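Local coordinates for protein aspartate aminotransferase (Rhodobacter sphaeroides, PDB 3NRA) that probably catalyses the pyridoxal-phosphate-dependent transfer of the amino group of L-aspartate to 2-oxoglutarate, giving oxaloacetate and L-glutamate, at residues L224-A229 and R311-R316; G193-A198 and P334-Y339. One frame throughout, in Å; residues are numbered along the deposited sequence. Where two conformers were deposited one is given.

Contact 1: residues L224-A229 and R311-R316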
loop_
_atom_site.group_PDB
_atom_site.type_symbol
_atom_site.label_atom_id
_atom_site.label_comp_id
_atom_site.label_asym_id
_atom_site.label_seq_id
_atom_site.Cartn_x
_atom_site.Cartn_y
_atom_site.Cartn_z
ATOM N N LEU B 224 -20.005 -13.645 0.133
ATOM C CA LEU B 224 -20.213 -14.834 0.946
ATOM C C LEU B 224 -21.557 -14.722 1.638
ATOM O O LEU B 224 -21.619 -14.540 2.830
ATOM C CB LEU B 224 -19.086 -15.009 1.965
ATOM C CG LEU B 224 -19.010 -16.419 2.573
ATOM C CD1 LEU B 224 -18.231 -17.334 1.595
ATOM C CD2 LEU B 224 -18.353 -16.405 3.956
ATOM N N ARG B 225 -22.632 -14.868 0.860
ATOM C CA ARG B 225 -24.003 -14.543 1.314
ATOM C C ARG B 225 -24.754 -15.844 1.570
ATOM O O ARG B 225 -24.812 -16.702 0.706
ATOM C CB ARG B 225 -24.730 -13.686 0.254
ATOM C CG ARG B 225 -26.218 -13.360 0.575
ATOM C CD ARG B 225 -26.882 -12.459 -0.498
ATOM N NE ARG B 225 -26.779 -13.013 -1.854
ATOM C CZ ARG B 225 -27.545 -13.982 -2.370
ATOM N NH1 ARG B 225 -28.550 -14.526 -1.684
ATOM N NH2 ARG B 225 -27.295 -14.416 -3.599
ATOM N N TYR B 226 -25.295 -15.996 2.777
ATOM C CA TYR B 226 -25.881 -17.260 3.190
ATOM C C TYR B 226 -27.261 -17.480 2.565
ATOM O O TYR B 226 -27.948 -16.528 2.185
ATOM C CB TYR B 226 -25.912 -17.369 4.724
ATOM C CG TYR B 226 -24.509 -17.417 5.286
ATOM C CD1 TYR B 226 -23.649 -18.460 4.957
ATOM C CD2 TYR B 226 -23.990 -16.345 6.015
ATOM C CE1 TYR B 226 -22.333 -18.475 5.391
ATOM C CE2 TYR B 226 -22.696 -16.351 6.464
ATOM C CZ TYR B 226 -21.857 -17.420 6.133
ATOM O OH TYR B 226 -20.576 -17.427 6.554
ATOM N N ALA B 227 -27.612 -18.751 2.387
ATOM C CA ALA B 227 -28.864 -19.129 1.708
ATOM C C ALA B 227 -30.047 -18.513 2.437
ATOM O O ALA B 227 -30.153 -18.611 3.655
ATOM C CB ALA B 227 -29.010 -20.656 1.651
ATOM N N GLY B 228 -30.892 -17.806 1.702
ATOM C CA GLY B 228 -32.025 -17.120 2.318
ATOM C C GLY B 228 -31.659 -15.799 2.998
ATOM O O GLY B 228 -32.473 -15.241 3.772
ATOM N N ALA B 229 -30.458 -15.279 2.729
ATOM C CA ALA B 229 -30.143 -13.906 3.097
ATOM C C ALA B 229 -30.352 -13.028 1.856
ATOM O O ALA B 229 -30.006 -13.421 0.748
ATOM C CB ALA B 229 -28.726 -13.794 3.601
ATOM N N ARG B 311 -20.351 -24.587 3.163
ATOM C CA ARG B 311 -19.436 -25.060 4.212
ATOM C C ARG B 311 -19.356 -24.044 5.358
ATOM O O ARG B 311 -19.370 -24.427 6.540
ATOM C CB ARG B 311 -18.054 -25.329 3.657
ATOM C CG ARG B 311 -17.959 -26.555 2.744
ATOM C CD ARG B 311 -16.500 -26.887 2.414
ATOM N NE ARG B 311 -16.384 -27.707 1.214
ATOM C CZ ARG B 311 -16.430 -27.251 -0.055
ATOM N NH1 ARG B 311 -16.575 -25.938 -0.330
ATOM N NH2 ARG B 311 -16.313 -28.114 -1.071
ATOM N N HIS B 312 -19.326 -22.746 5.011
ATOM C CA HIS B 312 -19.312 -21.697 6.017
ATOM C C HIS B 312 -20.613 -21.595 6.803
ATOM O O HIS B 312 -20.602 -21.253 7.965
ATOM C CB HIS B 312 -19.000 -20.347 5.383
ATOM C CG HIS B 312 -17.560 -20.152 5.083
ATOM N ND1 HIS B 312 -16.961 -20.675 3.972
ATOM C CD2 HIS B 312 -16.599 -19.462 5.740
ATOM C CE1 HIS B 312 -15.688 -20.322 3.954
ATOM N NE2 HIS B 312 -15.446 -19.587 5.015
ATOM N N GLN B 313 -21.729 -21.901 6.146
ATOM C CA GLN B 313 -23.044 -21.822 6.774
ATOM C C GLN B 313 -23.205 -22.948 7.794
ATOM O O GLN B 313 -23.815 -22.758 8.831
ATOM C CB GLN B 313 -24.154 -21.913 5.708
ATOM C CG GLN B 313 -25.510 -21.356 6.151
ATOM C CD GLN B 313 -26.491 -21.136 4.993
ATOM O OE1 GLN B 313 -26.125 -20.634 3.911
ATOM N NE2 GLN B 313 -27.744 -21.473 5.228
ATOM N N ALA B 314 -22.618 -24.102 7.513
ATOM C CA ALA B 314 -22.613 -25.212 8.479
ATOM C C ALA B 314 -21.810 -24.845 9.727
ATOM O O ALA B 314 -22.245 -25.112 10.856
ATOM C CB ALA B 314 -22.078 -26.498 7.834
ATOM N N ILE B 315 -20.677 -24.170 9.531
ATOM C CA ILE B 315 -19.860 -23.694 10.648
ATOM C C ILE B 315 -20.598 -22.598 11.428
ATOM O O ILE B 315 -20.712 -22.671 12.662
ATOM C CB ILE B 315 -18.512 -23.124 10.178
ATOM C CG1 ILE B 315 -17.645 -24.223 9.544
ATOM C CG2 ILE B 315 -17.772 -22.502 11.354
ATOM C CD1 ILE B 315 -16.434 -23.684 8.855
ATOM N N ARG B 316 -21.098 -21.597 10.698
ATOM C CA ARG B 316 -21.949 -20.561 11.286
ATOM C C ARG B 316 -22.999 -21.150 12.225
ATOM O O ARG B 316 -23.107 -20.728 13.389
ATOM C CB ARG B 316 -22.650 -19.764 10.191
ATOM C CG ARG B 316 -23.494 -18.586 10.698
ATOM C CD ARG B 316 -24.500 -18.122 9.640
ATOM N NE ARG B 316 -25.594 -19.074 9.463
ATOM C CZ ARG B 316 -26.684 -18.853 8.714
ATOM N NH1 ARG B 316 -26.866 -17.692 8.074
ATOM N NH2 ARG B 316 -27.622 -19.793 8.626
HETATM O O HOH W 1 -29.793 -18.474 6.630
#

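Contact 2: residues G193-A198 and P334-Y339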
loop_
_atom_site.group_PDB
_atom_site.type_symbol
_atom_site.label_atom_id
_atom_site.label_comp_id
_atom_site.label_asym_id
_atom_site.label_seq_id
_atom_site.Cartn_x
_atom_site.Cartn_y
_atom_site.Cartn_z
ATOM N N GLY B 193 -21.631 -9.130 11.271
ATOM C CA GLY B 193 -22.054 -10.029 10.157
ATOM C C GLY B 193 -23.483 -9.815 9.693
ATOM O O GLY B 193 -23.992 -10.576 8.870
ATOM N N VAL B 194 -24.128 -8.763 10.216
ATOM C CA VAL B 194 -25.474 -8.405 9.796
ATOM C C VAL B 194 -25.442 -7.627 8.463
ATOM O O VAL B 194 -24.503 -6.889 8.171
ATOM C CB VAL B 194 -26.230 -7.589 10.884
ATOM C CG1 VAL B 194 -26.363 -8.399 12.160
ATOM C CG2 VAL B 194 -25.549 -6.263 11.133
ATOM N N VAL B 195 -26.488 -7.798 7.680
ATOM C CA VAL B 195 -26.591 -7.212 6.335
ATOM C C VAL B 195 -27.699 -6.192 6.393
ATOM O O VAL B 195 -28.718 -6.434 7.020
ATOM C CB VAL B 195 -26.936 -8.318 5.291
ATOM C CG1 VAL B 195 -27.436 -7.712 3.992
ATOM C CG2 VAL B 195 -25.689 -9.233 5.053
ATOM N N TYR B 196 -27.510 -5.052 5.761
ATOM C CA TYR B 196 -28.523 -3.979 5.831
ATOM C C TYR B 196 -29.717 -4.371 4.960
ATOM O O TYR B 196 -29.546 -4.924 3.907
ATOM C CB TYR B 196 -27.936 -2.644 5.388
ATOM C CG TYR B 196 -26.975 -2.028 6.406
ATOM C CD1 TYR B 196 -25.728 -2.591 6.656
ATOM C CD2 TYR B 196 -27.327 -0.913 7.124
ATOM C CE1 TYR B 196 -24.864 -2.050 7.589
ATOM C CE2 TYR B 196 -26.461 -0.364 8.072
ATOM C CZ TYR B 196 -25.239 -0.936 8.292
ATOM O OH TYR B 196 -24.381 -0.379 9.213
ATOM N N SER B 197 -30.926 -4.143 5.456
ATOM C CA SER B 197 -32.157 -4.457 4.698
ATOM C C SER B 197 -32.304 -3.548 3.477
ATOM O O SER B 197 -31.661 -2.497 3.398
ATOM C CB SER B 197 -33.389 -4.271 5.591
ATOM O OG SER B 197 -33.611 -2.882 5.831
ATOM N N ALA B 198 -33.159 -3.964 2.543
ATOM C CA ALA B 198 -33.568 -3.138 1.392
ATOM C C ALA B 198 -34.030 -1.737 1.816
ATOM O O ALA B 198 -33.648 -0.760 1.220
ATOM C CB ALA B 198 -34.707 -3.853 0.594
ATOM N N PRO B 334 -25.057 -14.218 11.503
ATOM C CA PRO B 334 -24.426 -13.576 10.353
ATOM C C PRO B 334 -25.158 -13.904 9.050
ATOM O O PRO B 334 -25.609 -15.022 8.864
ATOM C CB PRO B 334 -23.001 -14.196 10.333
ATOM C CG PRO B 334 -22.838 -14.872 11.608
ATOM C CD PRO B 334 -24.175 -15.237 12.100
ATOM N N GLN B 335 -25.290 -12.910 8.179
ATOM C CA GLN B 335 -26.092 -13.034 6.956
ATOM C C GLN B 335 -25.217 -12.996 5.693
ATOM O O GLN B 335 -25.599 -13.512 4.644
ATOM C CB GLN B 335 -27.132 -11.940 6.928
ATOM C CG GLN B 335 -28.216 -12.128 8.023
ATOM C CD GLN B 335 -29.041 -10.869 8.299
ATOM O OE1 GLN B 335 -28.492 -9.768 8.509
ATOM N NE2 GLN B 335 -30.361 -11.038 8.375
ATOM N N ALA B 336 -24.049 -12.406 5.809
ATOM C CA ALA B 336 -22.981 -12.637 4.855
ATOM C C ALA B 336 -21.630 -12.503 5.554
ATOM O O ALA B 336 -21.532 -11.892 6.611
ATOM C CB ALA B 336 -23.098 -11.645 3.664
ATOM N N GLY B 337 -20.605 -13.109 4.982
ATOM C CA GLY B 337 -19.250 -13.066 5.557
ATOM C C GLY B 337 -19.060 -14.039 6.705
ATOM O O GLY B 337 -19.979 -14.765 7.051
ATOM N N SER B 338 -17.861 -14.059 7.297
ATOM C CA SER B 338 -17.482 -15.073 8.288
ATOM C C SER B 338 -17.163 -14.486 9.681
ATOM O O SER B 338 -16.306 -15.033 10.405
ATOM C CB SER B 338 -16.282 -15.871 7.773
ATOM O OG SER B 338 -16.452 -16.201 6.412
ATOM N N TYR B 339 -17.868 -13.406 10.072
ATOM C CA TYR B 339 -17.742 -12.845 11.422
ATOM C C TYR B 339 -18.956 -13.153 12.327
ATOM O O TYR B 339 -20.095 -13.066 11.894
ATOM C CB TYR B 339 -17.535 -11.357 11.352
ATOM C CG TYR B 339 -16.249 -10.981 10.687
ATOM C CD1 TYR B 339 -15.017 -11.478 11.159
ATOM C CD2 TYR B 339 -16.236 -10.129 9.586
ATOM C CE1 TYR B 339 -13.825 -11.130 10.548
ATOM C CE2 TYR B 339 -15.049 -9.787 8.967
ATOM C CZ TYR B 339 -13.839 -10.302 9.455
ATOM O OH TYR B 339 -12.655 -9.983 8.831
#

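Contact 1: residues L224-A229 and R311-R316
The Tyr226 ring, in the loop between strands 214-218 and 245-249, lies against one side of helix 304-324, where three helix side chains meet it. Over one face sits Arg316 CD, 4.2 Å from the ring centroid, a CH-pi contact; ring and guanidinium planes are 51° apart. His312 CB approaches in the plane at the ring edge, 3.5 Å from Tyr226 OH. Gln313 slides past the ring in the opposite direction, its CB and CG both beside Tyr226 CD1. With CG anti to its backbone N (chi1 -159°) and an extended chain beyond, Gln313 carries its amide to the loop, where OE1 accepts from Ala227 N at 2.8 Å; the donor is tilted 32° from the carbonyl plane. Leu224 crosses His312 at about a right angle and sets CD2 over the imidazole face, 4.2 Å from its centroid. Water 1 accepts from Arg316 NH2 and donates to Ala227 O, at 3.0 Å. Outside, Tyr226 OH bonds Gly337 O, His312 NE2 Ser385 OG, and Arg316 NH1 Pro334 O. Ring and aliphatic carbons thus pack on the inner side, while Gln313 and the water hold the type II beta turn 226-229 by the N-H and C=O of Ala227.

Contact 2: residues G193-A198 and P334-Y339
Gly193 and Gln335 join two loops of the fold-type I aminotransferase, one leading from strand 182-186 of the seven-stranded sheet into helix 198-211, the other running from helix 304-324 into strand 339-340. Two hydrogen bonds make the polar part. Gln335 N donates to Gly193 O at 2.8 Å, nearly straight at 174°, and the Gln335 side chain returns the bond, OE1 accepting from Val195 N at 2.9 Å. One residue thus uses its backbone N-H and its side-chain carbonyl on two peptide groups of the same strip of chain. CG of Gln335 stands anti to its carbonyl carbon (chi1 -68°), and the extended chain beyond it takes the amide alongside 193-195. The amide's other end, NE2, makes a weak hydrogen bond to Glu162 O.

An alanine at Gln335 would keep the backbone bond but would probably leave Val195 N without its acceptor and open a gap beside Val194 CA.

Apolar contact is modest and centres on one methyl. Val195 CG2, anti to the carbonyl carbon of its own residue, packs on Gln335 CB at 3.6 Å and on Ala336 CB at 3.8 Å, while Val195 also touches Tyr231.

Backbone closeness is the third element. The CA atoms of Gly193 and Pro334 are 4.3 Å apart, and a side chain on Gly193 would run into Tyr339 O and Pro334 CB; its phi of 79° also suits glycine. At the far end of the second loop, Tyr339 OH bonds NZ of the pyridoxal-phosphate-modified lysine at position 253, so this loop leads to the cofactor site. Gly193 O receives a further contact from Pro334 CA, a CA-H...O approach of 3.4 Å.

Overall arrangement
Contact 1 is nested inside the chain loop that contact 2 closes, and their centres are about 10 Å apart. The segment 334-339 meets both: Leu224 O and Gly337 N are 2.8 Å apart, a probable hydrogen bond, and the Tyr226 OH to Gly337 O distance is likewise 2.8 Å, while Ala229 CB packs 3.3 Å from Gln335 O. Both 224-229 and helix 304-324 thus meet the loop segment 334-339, which in turn meets 193-198. Contact 2 reaches the cofactor through Tyr339; contact 1 is seen to come as near as Thr254, next to the modified lysine, which Leu224 touches. A glycerol, probably from the crystallisation liquor, lies about 4 Å from the Gln335 side chain.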